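Local coordinates for penicillin-binding protein PbpB (Mycobacterium tuberculosis, PDB 6KGH) that synthesises cross-linked peptidoglycan from lipid intermediates and binds penicillin through its transpeptidase domain, building the mycobacterial cell wall, at residues A[218-223]-A[512-517]; A[258-263]-A[388-393]. All coordinates share one frame; numbering follows the deposited sequence.

Contact 1 of 2, residues A[218-223]-A[512-517]; sequences AHNVSA and GIMLDN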
ATOM      1  N   ALA A 218     -12.943 -10.003  -7.785  1.00 30.39           N
ATOM      2  CA  ALA A 218     -11.509  -9.979  -8.086  1.00 31.89           C
ATOM      3  C   ALA A 218     -10.848 -11.331  -7.807  1.00 32.12           C
ATOM      4  O   ALA A 218     -11.319 -12.129  -6.987  1.00 32.97           O
ATOM      5  CB  ALA A 218     -10.803  -8.896  -7.264  1.00 27.49           C
ATOM      6  N   HIS A 219      -9.719 -11.574  -8.488  1.00 32.05           N
ATOM      7  CA  HIS A 219      -8.920 -12.771  -8.219  1.00 33.21           C
ATOM      8  C   HIS A 219      -8.364 -12.739  -6.804  1.00 33.50           C
ATOM      9  O   HIS A 219      -8.161 -13.787  -6.180  1.00 31.25           O
ATOM     10  CB  HIS A 219      -7.713 -12.885  -9.161  1.00 34.39           C
ATOM     11  CG  HIS A 219      -8.029 -12.999 -10.615  1.00 52.93           C
ATOM     12  ND1 HIS A 219      -7.044 -12.904 -11.580  1.00 59.76           N
ATOM     13  CD2 HIS A 219      -9.191 -13.217 -11.279  1.00 50.27           C
ATOM     14  CE1 HIS A 219      -7.589 -13.042 -12.775  1.00 59.86           C
ATOM     15  NE2 HIS A 219      -8.889 -13.235 -12.621  1.00 59.04           N
ATOM     16  N   ASN A 220      -8.003 -11.550  -6.329  1.00 34.62           N
ATOM     17  CA  ASN A 220      -7.451 -11.369  -4.991  1.00 32.14           C
ATOM     18  C   ASN A 220      -7.529  -9.891  -4.648  1.00 30.36           C
ATOM     19  O   ASN A 220      -7.659  -9.039  -5.527  1.00 30.19           O
ATOM     20  CB  ASN A 220      -6.013 -11.893  -4.867  1.00 34.24           C
ATOM     21  CG  ASN A 220      -5.136 -11.490  -6.028  1.00 39.38           C
ATOM     22  OD1 ASN A 220      -4.968 -12.238  -7.009  1.00 41.21           O
ATOM     23  ND2 ASN A 220      -4.578 -10.295  -5.937  1.00 34.24           N
ATOM     24  N   VAL A 221      -7.502  -9.603  -3.350  1.00 29.88           N
ATOM     25  CA  VAL A 221      -7.582  -8.237  -2.846  1.00 27.51           C
ATOM     26  C   VAL A 221      -6.565  -8.133  -1.718  1.00 29.81           C
ATOM     27  O   VAL A 221      -6.317  -9.104  -1.001  1.00 28.33           O
ATOM     28  CB  VAL A 221      -9.011  -7.870  -2.356  1.00 29.35           C
ATOM     29  CG1 VAL A 221      -9.072  -6.423  -1.748  1.00 26.91           C
ATOM     30  CG2 VAL A 221     -10.043  -8.009  -3.500  1.00 27.68           C
ATOM     31  N   SER A 222      -5.956  -6.954  -1.583  1.00 26.24           N
ATOM     32  CA  SER A 222      -5.025  -6.703  -0.499  1.00 24.23           C
ATOM     33  C   SER A 222      -5.135  -5.236  -0.102  1.00 29.21           C
ATOM     34  O   SER A 222      -5.597  -4.397  -0.878  1.00 26.27           O
ATOM     35  CB  SER A 222      -3.587  -7.063  -0.894  1.00 29.86           C
ATOM     36  OG  SER A 222      -3.258  -6.506  -2.152  1.00 31.25           O
ATOM     37  N   ALA A 223      -4.719  -4.944   1.128  1.00 25.25           N
ATOM     38  CA  ALA A 223      -4.782  -3.594   1.663  1.00 28.95           C
ATOM     39  C   ALA A 223      -3.671  -3.426   2.694  1.00 28.32           C
ATOM     40  O   ALA A 223      -3.273  -4.381   3.368  1.00 27.03           O
ATOM     41  CB  ALA A 223      -6.159  -3.266   2.281  1.00 22.88           C
ATOM     42  N   GLY A 512      -3.723   1.936   1.341  1.00 25.83           N
ATOM     43  CA  GLY A 512      -3.531   1.482  -0.031  1.00 24.55           C
ATOM     44  C   GLY A 512      -4.225   0.157  -0.275  1.00 26.33           C
ATOM     45  O   GLY A 512      -4.124  -0.765   0.537  1.00 24.35           O
ATOM     46  N   ILE A 513      -4.890   0.061  -1.421  1.00 25.66           N
ATOM     47  CA  ILE A 513      -5.752  -1.062  -1.784  1.00 26.73           C
ATOM     48  C   ILE A 513      -5.416  -1.485  -3.204  1.00 25.72           C
ATOM     49  O   ILE A 513      -5.244  -0.637  -4.082  1.00 27.51           O
ATOM     50  CB  ILE A 513      -7.247  -0.666  -1.707  1.00 26.72           C
ATOM     51  CG1 ILE A 513      -7.638  -0.327  -0.262  1.00 30.00           C
ATOM     52  CG2 ILE A 513      -8.132  -1.769  -2.281  1.00 31.36           C
ATOM     53  CD1 ILE A 513      -8.852   0.575  -0.156  1.00 28.68           C
ATOM     54  N   MET A 514      -5.373  -2.789  -3.453  1.00 25.32           N
ATOM     55  CA  MET A 514      -5.324  -3.285  -4.822  1.00 25.99           C
ATOM     56  C   MET A 514      -6.351  -4.394  -5.005  1.00 29.15           C
ATOM     57  O   MET A 514      -6.478  -5.272  -4.143  1.00 27.62           O
ATOM     58  CB  MET A 514      -3.919  -3.786  -5.191  1.00 25.05           C
ATOM     59  CG  MET A 514      -3.807  -4.193  -6.671  1.00 29.04           C
ATOM     60  SD  MET A 514      -4.281  -5.921  -7.010  1.00 31.49           S
ATOM     61  CE  MET A 514      -2.792  -6.815  -6.553  1.00 26.85           C
ATOM     62  N   LEU A 515      -7.081  -4.334  -6.124  1.00 28.04           N
ATOM     63  CA  LEU A 515      -8.017  -5.368  -6.573  1.00 27.88           C
ATOM     64  C   LEU A 515      -7.500  -5.955  -7.875  1.00 29.09           C
ATOM     65  O   LEU A 515      -7.231  -5.216  -8.820  1.00 27.80           O
ATOM     66  CB  LEU A 515      -9.412  -4.792  -6.829  1.00 31.87           C
ATOM     67  CG  LEU A 515     -10.439  -4.505  -5.725  1.00 40.46           C
ATOM     68  CD1 LEU A 515      -9.780  -4.000  -4.497  1.00 32.90           C
ATOM     69  CD2 LEU A 515     -11.495  -3.483  -6.211  1.00 38.06           C
ATOM     70  N   ASP A 516      -7.382  -7.276  -7.936  1.00 28.89           N
ATOM     71  CA  ASP A 516      -6.877  -7.939  -9.133  1.00 29.49           C
ATOM     72  C   ASP A 516      -8.058  -8.263 -10.045  1.00 31.91           C
ATOM     73  O   ASP A 516      -8.747  -9.267  -9.858  1.00 32.66           O
ATOM     74  CB  ASP A 516      -6.099  -9.190  -8.749  1.00 33.36           C
ATOM     75  CG  ASP A 516      -5.559  -9.948  -9.957  1.00 34.49           C
ATOM     76  OD1 ASP A 516      -5.900  -9.623 -11.125  1.00 31.12           O
ATOM     77  OD2 ASP A 516      -4.774 -10.880  -9.716  1.00 41.16           O
ATOM     78  N   ASN A 517      -8.276  -7.414 -11.042  1.00 30.56           N
ATOM     79  CA  ASN A 517      -9.292  -7.621 -12.068  1.00 32.26           C
ATOM     80  C   ASN A 517     -10.692  -7.873 -11.502  1.00 35.21           C
ATOM     81  O   ASN A 517     -11.280  -8.930 -11.731  1.00 34.93           O
ATOM     82  CB  ASN A 517      -8.890  -8.755 -13.003  1.00 32.02           C
ATOM     83  CG  ASN A 517      -9.637  -8.686 -14.328  1.00 39.50           C
ATOM     84  OD1 ASN A 517      -9.829  -7.601 -14.889  1.00 32.84           O
ATOM     85  ND2 ASN A 517     -10.070  -9.829 -14.823  1.00 36.38           N
TER
HETATM   86  O   HOH W   1      -4.660  -7.968  -4.269  1.00 31.82           O

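Contact 2 of 2, residues A[258-263]-A[388-393]; sequences NPAVSS and MTLLQM. With NA (sodium ion), chain E.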
ATOM      1  N   ASN A 258       2.376 -13.423   1.417  1.00 26.96           N
ATOM      2  CA  ASN A 258       2.130 -12.029   1.803  1.00 27.50           C
ATOM      3  C   ASN A 258       2.250 -11.158   0.560  1.00 25.77           C
ATOM      4  O   ASN A 258       3.226 -10.409   0.393  1.00 27.78           O
ATOM      5  CB  ASN A 258       3.118 -11.603   2.894  1.00 27.71           C
ATOM      6  CG  ASN A 258       2.700 -10.321   3.610  1.00 27.85           C
ATOM      7  OD1 ASN A 258       1.563  -9.861   3.484  1.00 28.88           O
ATOM      8  ND2 ASN A 258       3.622  -9.749   4.387  1.00 25.55           N
ATOM      9  N   PRO A 259       1.274 -11.254  -0.356  1.00 26.74           N
ATOM     10  CA  PRO A 259       1.381 -10.523  -1.629  1.00 23.66           C
ATOM     11  C   PRO A 259       1.602  -9.031  -1.479  1.00 27.54           C
ATOM     12  O   PRO A 259       2.217  -8.432  -2.368  1.00 28.43           O
ATOM     13  CB  PRO A 259       0.041 -10.811  -2.334  1.00 24.54           C
ATOM     14  CG  PRO A 259      -0.832 -11.416  -1.322  1.00 29.76           C
ATOM     15  CD  PRO A 259       0.042 -12.064  -0.287  1.00 23.82           C
ATOM     16  N   ALA A 260       1.123  -8.413  -0.388  1.00 26.87           N
ATOM     17  CA  ALA A 260       1.313  -6.973  -0.206  1.00 30.46           C
ATOM     18  C   ALA A 260       2.781  -6.579  -0.307  1.00 27.70           C
ATOM     19  O   ALA A 260       3.091  -5.451  -0.692  1.00 27.95           O
ATOM     20  CB  ALA A 260       0.759  -6.507   1.152  1.00 28.45           C
ATOM     21  N   VAL A 261       3.701  -7.489   0.018  1.00 26.64           N
ATOM     22  CA  VAL A 261       5.120  -7.196  -0.140  1.00 27.39           C
ATOM     23  C   VAL A 261       5.801  -8.055  -1.200  1.00 28.97           C
ATOM     24  O   VAL A 261       6.855  -7.646  -1.709  1.00 28.15           O
ATOM     25  CB  VAL A 261       5.873  -7.308   1.202  1.00 28.53           C
ATOM     26  CG1 VAL A 261       5.122  -6.525   2.292  1.00 26.36           C
ATOM     27  CG2 VAL A 261       6.039  -8.768   1.598  1.00 26.14           C
ATOM     28  N   SER A 262       5.238  -9.220  -1.560  1.00 26.66           N
ATOM     29  CA  SER A 262       5.909 -10.143  -2.469  1.00 29.33           C
ATOM     30  C   SER A 262       5.558  -9.969  -3.944  1.00 30.07           C
ATOM     31  O   SER A 262       6.305 -10.463  -4.795  1.00 28.98           O
ATOM     32  CB  SER A 262       5.572 -11.590  -2.104  1.00 28.68           C
ATOM     33  OG  SER A 262       4.256 -11.869  -2.538  1.00 30.40           O
ATOM     34  N   SER A 263       4.437  -9.335  -4.287  1.00 26.11           N
ATOM     35  CA  SER A 263       3.853  -9.503  -5.622  1.00 28.65           C
ATOM     36  C   SER A 263       3.618  -8.160  -6.295  1.00 29.49           C
ATOM     37  O   SER A 263       2.537  -7.588  -6.165  1.00 27.14           O
ATOM     38  CB  SER A 263       2.543 -10.298  -5.536  1.00 29.00           C
ATOM     39  OG  SER A 263       2.783 -11.516  -4.837  1.00 30.11           O
ATOM     40  N   MET A 388       5.419  -2.118  -8.865  1.00 27.31           N
ATOM     41  CA  MET A 388       5.632  -1.841  -7.457  1.00 24.89           C
ATOM     42  C   MET A 388       4.738  -2.758  -6.648  1.00 25.11           C
ATOM     43  O   MET A 388       3.708  -3.232  -7.130  1.00 26.50           O
ATOM     44  CB  MET A 388       5.297  -0.383  -7.099  1.00 27.65           C
ATOM     45  CG  MET A 388       3.791  -0.051  -7.239  1.00 27.19           C
ATOM     46  SD  MET A 388       3.395   1.720  -6.977  1.00 26.83           S
ATOM     47  CE  MET A 388       4.352   2.435  -8.307  1.00 24.49           C
ATOM     48  N   THR A 389       5.128  -2.971  -5.398  1.00 26.35           N
ATOM     49  CA  THR A 389       4.287  -3.675  -4.451  1.00 24.56           C
ATOM     50  C   THR A 389       3.244  -2.726  -3.870  1.00 25.76           C
ATOM     51  O   THR A 389       3.351  -1.498  -3.968  1.00 26.88           O
ATOM     52  CB  THR A 389       5.130  -4.277  -3.323  1.00 27.55           C
ATOM     53  OG1 THR A 389       5.745  -3.216  -2.592  1.00 28.19           O
ATOM     54  CG2 THR A 389       6.219  -5.203  -3.884  1.00 27.61           C
ATOM     55  N   LEU A 390       2.227  -3.317  -3.242  1.00 27.10           N
ATOM     56  CA  LEU A 390       1.236  -2.516  -2.530  1.00 23.08           C
ATOM     57  C   LEU A 390       1.894  -1.674  -1.442  1.00 26.27           C
ATOM     58  O   LEU A 390       1.474  -0.544  -1.181  1.00 24.98           O
ATOM     59  CB  LEU A 390       0.164  -3.435  -1.915  1.00 26.29           C
ATOM     60  CG  LEU A 390      -1.005  -2.689  -1.245  1.00 31.30           C
ATOM     61  CD1 LEU A 390      -1.672  -1.734  -2.250  1.00 24.36           C
ATOM     62  CD2 LEU A 390      -2.053  -3.656  -0.677  1.00 28.49           C
ATOM     63  N   LEU A 391       2.897  -2.233  -0.759  1.00 28.47           N
ATOM     64  CA  LEU A 391       3.561  -1.495   0.312  1.00 25.57           C
ATOM     65  C   LEU A 391       4.315  -0.288  -0.237  1.00 26.40           C
ATOM     66  O   LEU A 391       4.228   0.819   0.316  1.00 26.62           O
ATOM     67  CB  LEU A 391       4.513  -2.424   1.078  1.00 27.45           C
ATOM     68  CG  LEU A 391       5.239  -1.779   2.274  1.00 27.17           C
ATOM     69  CD1 LEU A 391       4.266  -1.308   3.358  1.00 24.55           C
ATOM     70  CD2 LEU A 391       6.210  -2.800   2.844  1.00 29.78           C
ATOM     71  N   GLN A 392       5.065  -0.488  -1.328  1.00 23.94           N
ATOM     72  CA  GLN A 392       5.735   0.636  -1.981  1.00 28.09           C
ATOM     73  C   GLN A 392       4.733   1.693  -2.415  1.00 26.77           C
ATOM     74  O   GLN A 392       4.981   2.896  -2.253  1.00 28.32           O
ATOM     75  CB  GLN A 392       6.522   0.156  -3.201  1.00 26.81           C
ATOM     76  CG  GLN A 392       7.740  -0.692  -2.897  1.00 27.10           C
ATOM     77  CD  GLN A 392       8.419  -1.166  -4.171  1.00 28.39           C
ATOM     78  OE1 GLN A 392       7.749  -1.532  -5.133  1.00 29.43           O
ATOM     79  NE2 GLN A 392       9.747  -1.122  -4.199  1.00 30.39           N
ATOM     80  N   MET A 393       3.611   1.261  -3.010  1.00 25.71           N
ATOM     81  CA  MET A 393       2.573   2.196  -3.444  1.00 24.78           C
ATOM     82  C   MET A 393       2.064   3.007  -2.265  1.00 26.42           C
ATOM     83  O   MET A 393       1.992   4.245  -2.322  1.00 29.27           O
ATOM     84  CB  MET A 393       1.415   1.425  -4.112  1.00 21.88           C
ATOM     85  CG  MET A 393       0.274   2.320  -4.633  1.00 27.46           C
ATOM     86  SD  MET A 393      -1.193   1.366  -5.095  1.00 29.49           S
ATOM     87  CE  MET A 393      -2.174   1.446  -3.624  1.00 22.68           C
TER
HETATM   88 NA    NA E 704       8.921  -0.073  -7.292  1.00 37.85          NA
HETATM   89  O   HOH W   2       1.882  -6.158  -3.971  1.00 26.05           O

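Contact 1 of 2, residues A[218-223]-A[512-517]
Val221-Ala223 and Gly512-Asp516 run as neighbouring antiparallel strands, their axes 4.9 Å apart and 173° from one another in direction. Ser222 and Met514 form the hydrogen-bonded pair: Ser222 N gives to Met514 O at 3.1 Å, and Met514 N returns a bond to Ser222 O. Val221-Leu515 and Ala223-Ile513 are the non-hydrogen-bonded pairs on either side of it, where Val221 CA lies against Met514 O and Ala223 CA against Gly512 O in CA-H...O contacts. Before Val221 the register slips: Asp516 N bonds Asn220 O at 3.0 Å, while Asp516 O takes His219 N, one residue back, at 2.9 Å. On one face Val221 and Leu515 run alongside each other, with CG1 of Val221 3.7 Å from CD1 of Leu515; Ala223 CB rests more loosely on Ile513 CG1. Helix 199-216 covers Val221 and Ala223, and helix 531-544 covers Ile513. The other face carries Ser222 and Met514. Ser222 OG binds a water at 2.9 Å that also donates to Met514 O, giving this carbonyl a second donor. Met514 leaves the strand with CG anti to its N (chi1 -175°), then bends twice, bringing CE near Asn220, while Trp495 and Thr497 of the next strand pack against it. At the strand end the carboxylate of Asp516 approaches His219 obliquely, its plane 59° from the imidazole, with OD1 3.5 Å from His219 ND1; Gln481 supplies OD1 with a hydrogen bond. CB of Asn517 lies over one face of the same ring. The first and last strands of the six-stranded antiparallel sheet, in chain order, thus pair as its second and third across in the penicillin-binding transpeptidase fold, helices 199-216 and 531-544 packing on one face, as in serine beta-lactamases.

Contact 2 of 2, residues A[258-263]-A[388-393]
A backbone carbonyl of the one-turn helix 259-262 reaches into the first turn of the longer helix 390-401: Ala260 O accepts from Leu391 N at 3.2 Å, with the donor tilted 18° from the carbonyl plane. The receiving turn opens with a capping box formed by Thr389 and Gln392, at the start of this longer helix, which packs on the antiparallel sheet of the transpeptidase domain. Thr389 OG1 takes the N-H of Gln392 at 3.1 Å, nearly straight at 169°, and Gln392 OE1 accepts from Thr389 N in return. That same OE1 also binds the sodium ion, and Gln352 and Ala363 hold the amide nitrogen of Gln392 by their carbonyls, so the amide is gripped at both ends. With chi1 at 64°, Thr389 sets OG1 between its N and carbonyl carbon for the cap and leaves CG2 to press on Val261 O, 3.3 Å away. Apolar contacts flank the polar bridge. CG1 of Val261 meets CD2 of Leu391 flank to flank, and Ala260 CB sits more loosely beside Leu390 CB. Val224 and Met236, on neighbouring strands, underlie this buried seam. One water joins the helix starts to the far end of segment 258-263: it accepts from Leu390 N at 3.0 Å and donates to both Pro259 O and Ser263 O.

How the contacts relate
From the N terminus, the chain enters the first strand of the antiparallel sheet at 218-223 and passes through 258-263 and then 388-393, where contact 2 closes a loop of 124 residues, largely helical where it is regular. Only later does it return along 512-517 to close the wider loop of contact 1, which therefore encloses contact 2. The two touch, their centres about 11 Å apart. Leu390 of helix 390-401 lies on the sheet face bearing Ser222, its CD2 3.4 Å from Ser222 OG, and Met393 CE reaches Ile513 O at 3.7 Å. Contact 1 pairs two strands of the sheet, 221-227 and 509-516; contact 2 ties two helices lying against that sheet.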